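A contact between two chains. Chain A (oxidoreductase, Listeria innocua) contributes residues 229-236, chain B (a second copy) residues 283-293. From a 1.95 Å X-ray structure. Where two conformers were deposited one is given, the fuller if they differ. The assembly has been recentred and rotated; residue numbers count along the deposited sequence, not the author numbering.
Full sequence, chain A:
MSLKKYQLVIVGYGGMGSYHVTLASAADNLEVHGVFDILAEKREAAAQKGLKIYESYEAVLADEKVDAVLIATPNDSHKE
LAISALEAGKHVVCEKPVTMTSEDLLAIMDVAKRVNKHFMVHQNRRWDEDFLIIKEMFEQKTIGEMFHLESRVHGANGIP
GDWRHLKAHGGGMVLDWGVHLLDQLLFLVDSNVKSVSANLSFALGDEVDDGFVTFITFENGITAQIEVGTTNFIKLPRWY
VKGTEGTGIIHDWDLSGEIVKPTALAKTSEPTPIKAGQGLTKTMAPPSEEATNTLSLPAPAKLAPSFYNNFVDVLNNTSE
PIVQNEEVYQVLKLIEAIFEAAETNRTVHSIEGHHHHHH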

# COMPACT_ATOMS: atom_id res chain seq x y z
N GLY A 229 -6.92 -9.62 -3.96
CA GLY A 229 -6.84 -9.51 -5.39
C GLY A 229 -6.98 -10.90 -5.97
O GLY A 229 -6.52 -11.87 -5.36
N THR A 230 -7.65 -10.99 -7.11
CA THR A 230 -7.87 -12.27 -7.81
C THR A 230 -7.29 -12.24 -9.21
O THR A 230 -7.56 -13.12 -10.04
CB THR A 230 -9.38 -12.68 -7.85
OG1 THR A 230 -10.18 -11.63 -8.43
CG2 THR A 230 -9.89 -12.99 -6.46
N THR A 231 -6.46 -11.23 -9.47
CA THR A 231 -5.86 -11.01 -10.80
C THR A 231 -4.34 -10.82 -10.68
O THR A 231 -3.71 -10.14 -11.49
CB THR A 231 -6.47 -9.75 -11.47
OG1 THR A 231 -6.44 -8.65 -10.54
CG2 THR A 231 -7.91 -10.00 -11.87
N ASN A 232 -3.77 -11.40 -9.63
CA ASN A 232 -2.38 -11.19 -9.28
C ASN A 232 -1.58 -12.44 -9.56
O ASN A 232 -1.59 -13.38 -8.77
CB ASN A 232 -2.26 -10.85 -7.80
CG ASN A 232 -3.11 -9.67 -7.42
OD1 ASN A 232 -4.32 -9.65 -7.67
ND2 ASN A 232 -2.49 -8.68 -6.79
N PHE A 233 -0.86 -12.43 -10.67
CA PHE A 233 -0.06 -13.58 -11.11
C PHE A 233 1.21 -13.72 -10.28
O PHE A 233 1.88 -14.75 -10.31
CB PHE A 233 0.22 -13.49 -12.61
CG PHE A 233 -1.01 -13.59 -13.46
CD1 PHE A 233 -1.51 -14.85 -13.83
CD2 PHE A 233 -1.67 -12.45 -13.91
CE1 PHE A 233 -2.65 -14.95 -14.61
CE2 PHE A 233 -2.81 -12.54 -14.69
CZ PHE A 233 -3.30 -13.81 -15.05
N ILE A 234 1.52 -12.67 -9.53
CA ILE A 234 2.57 -12.69 -8.53
C ILE A 234 1.93 -12.16 -7.25
O ILE A 234 1.20 -11.17 -7.30
CB ILE A 234 3.77 -11.79 -8.97
CG1 ILE A 234 4.43 -12.37 -10.23
CG2 ILE A 234 4.80 -11.64 -7.85
CD1 ILE A 234 5.46 -11.44 -10.91
N LYS A 235 2.16 -12.87 -6.14
CA LYS A 235 1.53 -12.53 -4.87
C LYS A 235 2.48 -11.70 -4.01
O LYS A 235 3.68 -11.97 -3.96
CB LYS A 235 1.13 -13.80 -4.12
CG LYS A 235 0.20 -14.74 -4.89
CD LYS A 235 -0.09 -16.01 -4.07
CE LYS A 235 -1.01 -16.97 -4.81
NZ LYS A 235 -0.32 -17.76 -5.88
N LEU A 236 1.95 -10.68 -3.35
CA LEU A 236 2.67 -9.96 -2.32
C LEU A 236 2.49 -10.76 -1.01
O LEU A 236 1.65 -11.65 -0.98
CB LEU A 236 2.14 -8.52 -2.17
CG LEU A 236 2.48 -7.54 -3.31
CD1 LEU A 236 1.94 -6.15 -3.00
CD2 LEU A 236 3.99 -7.46 -3.55
N THR B 283 -9.76 -4.89 -20.73
CA THR B 283 -10.44 -5.91 -19.93
C THR B 283 -9.67 -7.25 -19.91
O THR B 283 -8.88 -7.54 -20.82
CB THR B 283 -11.91 -6.11 -20.39
OG1 THR B 283 -12.61 -6.91 -19.42
CG2 THR B 283 -12.00 -6.77 -21.77
N MET B 284 -9.90 -8.04 -18.86
CA MET B 284 -9.13 -9.26 -18.63
C MET B 284 -9.92 -10.55 -18.88
O MET B 284 -11.08 -10.66 -18.48
CB MET B 284 -8.63 -9.31 -17.19
CG MET B 284 -7.49 -8.37 -16.87
SD MET B 284 -6.78 -8.70 -15.25
CE MET B 284 -6.31 -10.44 -15.37
N ALA B 285 -9.26 -11.51 -19.52
CA ALA B 285 -9.75 -12.89 -19.61
C ALA B 285 -9.75 -13.52 -18.21
O ALA B 285 -8.93 -13.15 -17.36
CB ALA B 285 -8.86 -13.69 -20.56
N PRO B 286 -10.70 -14.46 -17.94
CA PRO B 286 -10.70 -15.23 -16.68
C PRO B 286 -9.34 -15.87 -16.39
O PRO B 286 -8.87 -16.70 -17.18
CB PRO B 286 -11.75 -16.31 -16.93
CG PRO B 286 -12.69 -15.68 -17.88
CD PRO B 286 -11.86 -14.81 -18.78
N PRO B 287 -8.68 -15.46 -15.29
CA PRO B 287 -7.35 -15.98 -15.04
C PRO B 287 -7.37 -17.35 -14.35
O PRO B 287 -8.36 -17.73 -13.71
CB PRO B 287 -6.73 -14.93 -14.12
CG PRO B 287 -7.88 -14.33 -13.39
CD PRO B 287 -9.12 -14.52 -14.24
N SER B 288 -6.27 -18.09 -14.51
CA SER B 288 -6.06 -19.34 -13.79
C SER B 288 -4.59 -19.46 -13.45
O SER B 288 -3.73 -19.20 -14.30
CB SER B 288 -6.51 -20.54 -14.63
OG SER B 288 -6.34 -21.74 -13.89
N GLU B 289 -4.31 -19.85 -12.20
CA GLU B 289 -2.94 -20.02 -11.73
C GLU B 289 -2.25 -21.25 -12.32
O GLU B 289 -1.03 -21.30 -12.38
CB GLU B 289 -2.90 -20.09 -10.20
CG GLU B 289 -3.06 -18.75 -9.50
CD GLU B 289 -3.00 -18.87 -7.99
OE1 GLU B 289 -3.41 -17.91 -7.31
OE2 GLU B 289 -2.55 -19.91 -7.46
N GLU B 290 -3.05 -22.22 -12.76
CA GLU B 290 -2.55 -23.48 -13.33
C GLU B 290 -1.96 -23.32 -14.72
O GLU B 290 -1.14 -24.13 -15.15
CB GLU B 290 -3.65 -24.54 -13.36
CG GLU B 290 -4.02 -25.11 -12.00
CD GLU B 290 -4.91 -26.34 -12.11
OE1 GLU B 290 -6.03 -26.21 -12.66
OE2 GLU B 290 -4.50 -27.42 -11.65
N ALA B 291 -2.39 -22.28 -15.44
CA ALA B 291 -1.91 -22.02 -16.79
C ALA B 291 -1.18 -20.67 -16.85
O ALA B 291 -1.75 -19.65 -17.25
CB ALA B 291 -3.07 -22.06 -17.77
N THR B 292 0.08 -20.68 -16.42
CA THR B 292 0.93 -19.48 -16.42
C THR B 292 2.35 -19.78 -16.90
O THR B 292 2.83 -20.91 -16.78
CB THR B 292 1.03 -18.79 -15.02
OG1 THR B 292 1.59 -19.69 -14.07
CG2 THR B 292 -0.33 -18.29 -14.51
N ASN B 293 3.01 -18.75 -17.41
CA ASN B 293 4.42 -18.81 -17.76
C ASN B 293 5.20 -17.70 -17.06
O ASN B 293 4.75 -16.55 -17.00
CB ASN B 293 4.61 -18.72 -19.28
CG ASN B 293 5.99 -19.17 -19.74
OD1 ASN B 293 6.72 -19.86 -19.02
ND2 ASN B 293 6.35 -18.80 -20.97

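Interfaces between protein copies often keep their polar groups satisfied within or beyond the contact and let apolar surface do the packing, and this pair of stretches is a clear example. The backbones approach without joining: Thr231(A) CA lies 6.7 Å from Pro287(B) CA, Phe233(A) CA 7.1 Å from Glu289(B) CA, and no main-chain hydrogen bond crosses between them.

Side chains fill the gap. Phe233(A) has the largest covered area, its ring reaching chain B although its CA-to-CB bond points sideways. Its CZ lies 3.7 Å from Pro287(B) CB and its CE2 4.1 Å from Met284(B) CE, while Thr292(B) CG2 meets the ring edge, 3.7 Å from Phe233(A) CD1. Thr231(A) also presents carbon, its CG2 lying 3.8 Å from Met284(B) SD.

OG1 of Thr231(A), like that of Thr230(A), is hydrogen-bonded elsewhere in the structure, so neither hydroxyl is left without a partner. The CA-to-CB bond of Asn232(A) points away from the chain B stretch, and its OD1 accepts from Thr231(A) N at 3.2 Å, a local bond within the stretch; OD1 and ND2 both have further hydrogen bonds elsewhere in the structure.

One polar link crosses. Lys235(A) NZ forms a salt bridge with Glu289(B) OE1 at 3.4 Å, where opposite charges attract but the hydrogen bond is weak; OE1 also has a partner elsewhere.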